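Local coordinates for hexapeptide transferase family protein (Anaplasma phagocytophilum, PDB 3IXC) that binds magnesium between the subunits of a left-handed beta-helix trimer resembling gamma-class carbonic anhydrases, and may act as a transferase, at residues C108-C113 and S125-R130. Residues are numbered along the deposited sequence; the frame is centred on the assembly and turned at random. Where two conformers were deposited one is given.
Sequences CILHAC and SIVMDR. With MG (magnesium ion), chain B.
Ile-109 and Leu-110 pair in parallel with Ile-126 and Val-127, joining consecutive coils of a left-handed beta-helix beside the metal site between subunits. The backbone ladder runs from Ile-109 N to Ser-125 O (2.9 Å), through Val-127 N to Ile-109 O, and on to His-111 N and Val-127 O. Arg-130 N bonds to Ala-112 O at 2.8 Å, carrying the pairing past the strands into the turn.

Side chains at equivalent positions line up, pointing the same way. Ile-109 CD1 lies alongside Ile-126 CG1 (3.9 Å) on the face packed against Met-123 and Gly-124 of the second subunit. On the other face, Leu-110 CD2 meets Val-127 CG2 at 3.7 Å, while Val-127 CG1, anti to its own N (chi1 -177°), reaches Cys-113 CB. Cys-108 SG accepts a hydrogen bond from Ser-125 N at 3.5 Å, a usual length for sulfur.

His-111 turns its ring outward from the ladder and binds magnesium through NE2 (2.4 Å), together with water 2, His-88 and His-106 of the second subunit. Its ring and the Asp-129 carboxylate are only 19° from parallel, but they meet obliquely, with ND1 3.5 Å from OD1; Asp-129 OD2 has a long, weak ion pair with Arg-147. Water 1 accepts from both His-111 ND1 and Asp-129 N, bridging the coils. In the conformer described, ND1 gives its N-H to this water, which leaves the NE2 lone pair for magnesium; the water may help hold this ring orientation.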
ATOM      1  N   CYS A 108       5.831   1.612  -2.140  1.00  7.06           N
ATOM      2  CA  CYS A 108       6.748   0.580  -2.608  1.00  7.09           C
ATOM      3  C   CYS A 108       6.885  -0.525  -1.563  1.00  6.94           C
ATOM      4  O   CYS A 108       6.478  -0.356  -0.419  1.00  7.11           O
ATOM      5  CB  CYS A 108       8.118   1.175  -2.912  1.00  7.29           C
ATOM      6  SG  CYS A 108       8.125   2.156  -4.435  1.00  8.01           S
ATOM      7  N   ILE A 109       7.432  -1.667  -1.980  1.00  6.94           N
ATOM      8  CA  ILE A 109       7.826  -2.715  -1.043  1.00  7.57           C
ATOM      9  C   ILE A 109       9.272  -3.050  -1.381  1.00  8.12           C
ATOM     10  O   ILE A 109       9.574  -3.413  -2.522  1.00  8.66           O
ATOM     11  CB  ILE A 109       6.957  -4.000  -1.145  1.00  7.39           C
ATOM     12  CG1 ILE A 109       5.461  -3.681  -1.167  1.00  8.00           C
ATOM     13  CG2 ILE A 109       7.269  -4.937   0.048  1.00  8.50           C
ATOM     14  CD1 ILE A 109       4.584  -4.887  -1.575  1.00  9.21           C
ATOM     15  N   LEU A 110      10.160  -2.887  -0.406  1.00  8.88           N
ATOM     16  CA  LEU A 110      11.592  -3.179  -0.596  1.00  9.60           C
ATOM     17  C   LEU A 110      11.976  -4.308   0.338  1.00 10.36           C
ATOM     18  O   LEU A 110      11.732  -4.217   1.545  1.00  9.69           O
ATOM     19  CB  LEU A 110      12.455  -1.949  -0.297  1.00 10.14           C
ATOM     20  CG  LEU A 110      12.093  -0.637  -0.996  1.00 11.14           C
ATOM     21  CD1 LEU A 110      13.055   0.478  -0.560  1.00 14.05           C
ATOM     22  CD2 LEU A 110      12.108  -0.817  -2.504  1.00 12.51           C
ATOM     23  N   HIS A 111      12.564  -5.356  -0.234  0.50 10.42           N
ATOM     24  CA  HIS A 111      12.981  -6.581   0.456  0.50 11.10           C
ATOM     25  C   HIS A 111      14.442  -7.045   0.190  0.50 11.35           C
ATOM     26  O   HIS A 111      14.801  -7.308  -0.918  0.50 11.95           O
ATOM     27  CB  HIS A 111      12.129  -7.734  -0.045  0.50 11.27           C
ATOM     28  CG  HIS A 111      11.239  -8.315   0.977  0.50 11.91           C
ATOM     29  ND1 HIS A 111      11.128  -9.665   1.179  0.50 12.30           N
ATOM     30  CD2 HIS A 111      10.419  -7.733   1.866  0.50 12.72           C
ATOM     31  CE1 HIS A 111      10.252  -9.884   2.137  0.50 13.51           C
ATOM     32  NE2 HIS A 111       9.809  -8.727   2.566  0.50 12.82           N
ATOM     33  N   ALA A 112      15.168  -7.342   1.218  1.00 11.52           N
ATOM     34  CA  ALA A 112      16.649  -7.434   1.235  1.00 11.15           C
ATOM     35  C   ALA A 112      17.399  -7.049  -0.049  1.00 11.63           C
ATOM     36  O   ALA A 112      18.075  -7.881  -0.660  1.00 12.40           O
ATOM     37  CB  ALA A 112      17.077  -8.827   1.712  1.00 11.83           C
ATOM     38  N   CYS A 113      17.299  -5.782  -0.433  1.00 10.86           N
ATOM     39  CA  CYS A 113      17.898  -5.305  -1.676  1.00 10.91           C
ATOM     40  C   CYS A 113      18.979  -4.257  -1.427  1.00 10.54           C
ATOM     41  O   CYS A 113      19.162  -3.789  -0.302  1.00 10.60           O
ATOM     42  CB  CYS A 113      16.821  -4.740  -2.608  1.00 10.85           C
ATOM     43  SG  CYS A 113      15.853  -3.369  -1.903  1.00 12.77           S
ATOM     44  N   SER A 125       6.276   0.235  -6.768  1.00  7.73           N
ATOM     45  CA  SER A 125       7.193  -0.833  -7.196  1.00  7.77           C
ATOM     46  C   SER A 125       7.539  -1.792  -6.064  1.00  8.36           C
ATOM     47  O   SER A 125       7.457  -1.441  -4.885  1.00  8.63           O
ATOM     48  CB  SER A 125       8.491  -0.249  -7.775  1.00  8.24           C
ATOM     49  OG  SER A 125       8.234   0.469  -8.975  1.00  8.04           O
ATOM     50  N   ILE A 126       7.932  -3.005  -6.443  1.00  7.90           N
ATOM     51  CA  ILE A 126       8.341  -4.049  -5.511  1.00  8.56           C
ATOM     52  C   ILE A 126       9.753  -4.441  -5.907  1.00  8.99           C
ATOM     53  O   ILE A 126      10.007  -4.718  -7.082  1.00  9.10           O
ATOM     54  CB  ILE A 126       7.414  -5.282  -5.596  1.00  8.72           C
ATOM     55  CG1 ILE A 126       5.961  -4.898  -5.276  1.00  9.15           C
ATOM     56  CG2 ILE A 126       7.916  -6.403  -4.668  1.00 10.09           C
ATOM     57  CD1 ILE A 126       4.955  -6.039  -5.498  1.00  9.18           C
ATOM     58  N   VAL A 127      10.672  -4.427  -4.943  1.00  8.85           N
ATOM     59  CA  VAL A 127      12.063  -4.833  -5.191  1.00  9.16           C
ATOM     60  C   VAL A 127      12.335  -6.026  -4.284  1.00  9.51           C
ATOM     61  O   VAL A 127      12.256  -5.912  -3.051  1.00  9.52           O
ATOM     62  CB  VAL A 127      13.063  -3.683  -4.915  1.00  9.43           C
ATOM     63  CG1 VAL A 127      14.489  -4.120  -5.248  1.00  9.59           C
ATOM     64  CG2 VAL A 127      12.693  -2.452  -5.753  1.00  9.48           C
ATOM     65  N   MET A 128      12.666  -7.163  -4.898  1.00  9.92           N
ATOM     66  CA  MET A 128      12.759  -8.449  -4.195  0.50 10.64           C
ATOM     67  C   MET A 128      14.155  -8.714  -3.630  1.00 10.62           C
ATOM     68  O   MET A 128      15.117  -8.011  -3.965  1.00 10.49           O
ATOM     69  CB  MET A 128      12.345  -9.606  -5.122  0.50 11.20           C
ATOM     70  CG  MET A 128      10.936  -9.499  -5.713  0.50 12.98           C
ATOM     71  SD  MET A 128       9.588  -9.895  -4.587  0.50 18.51           S
ATOM     72  CE  MET A 128       9.840 -11.650  -4.342  0.50 16.88           C
ATOM     73  N   ASP A 129      14.244  -9.745  -2.785  1.00 10.68           N
ATOM     74  CA  ASP A 129      15.492 -10.162  -2.142  1.00 11.08           C
ATOM     75  C   ASP A 129      16.642 -10.262  -3.135  1.00 10.52           C
ATOM     76  O   ASP A 129      16.498 -10.838  -4.214  1.00 10.23           O
ATOM     77  CB  ASP A 129      15.308 -11.518  -1.433  1.00 11.44           C
ATOM     78  CG  ASP A 129      14.685 -11.395  -0.036  1.00 14.18           C
ATOM     79  OD1 ASP A 129      14.479 -10.268   0.461  1.00 18.11           O
ATOM     80  OD2 ASP A 129      14.417 -12.446   0.581  1.00 15.91           O
ATOM     81  N   ARG A 130      17.781  -9.690  -2.762  1.00 10.45           N
ATOM     82  CA  ARG A 130      19.026  -9.799  -3.531  1.00 10.62           C
ATOM     83  C   ARG A 130      19.051  -8.960  -4.816  1.00 10.19           C
ATOM     84  O   ARG A 130      20.073  -8.919  -5.496  1.00 10.27           O
ATOM     85  CB  ARG A 130      19.399 -11.269  -3.831  1.00 11.22           C
ATOM     86  CG  ARG A 130      19.679 -12.119  -2.597  1.00 13.47           C
ATOM     87  CD  ARG A 130      20.104 -13.546  -2.963  1.00 17.74           C
ATOM     88  NE  ARG A 130      18.973 -14.374  -3.383  1.00 21.37           N
ATOM     89  CZ  ARG A 130      18.671 -14.669  -4.645  1.00 22.49           C
ATOM     90  NH1 ARG A 130      19.417 -14.214  -5.645  1.00 23.00           N
ATOM     91  NH2 ARG A 130      17.619 -15.438  -4.907  1.00 23.83           N
TER
HETATM   92 MG    MG B 171       9.141  -9.375   4.751  1.00 18.33          MG
HETATM   93  O   HOH W   1      11.821 -11.256  -1.621  1.00  8.08           O
HETATM   94  O   HOH W   2       8.351 -10.922   5.682  1.00 16.96           O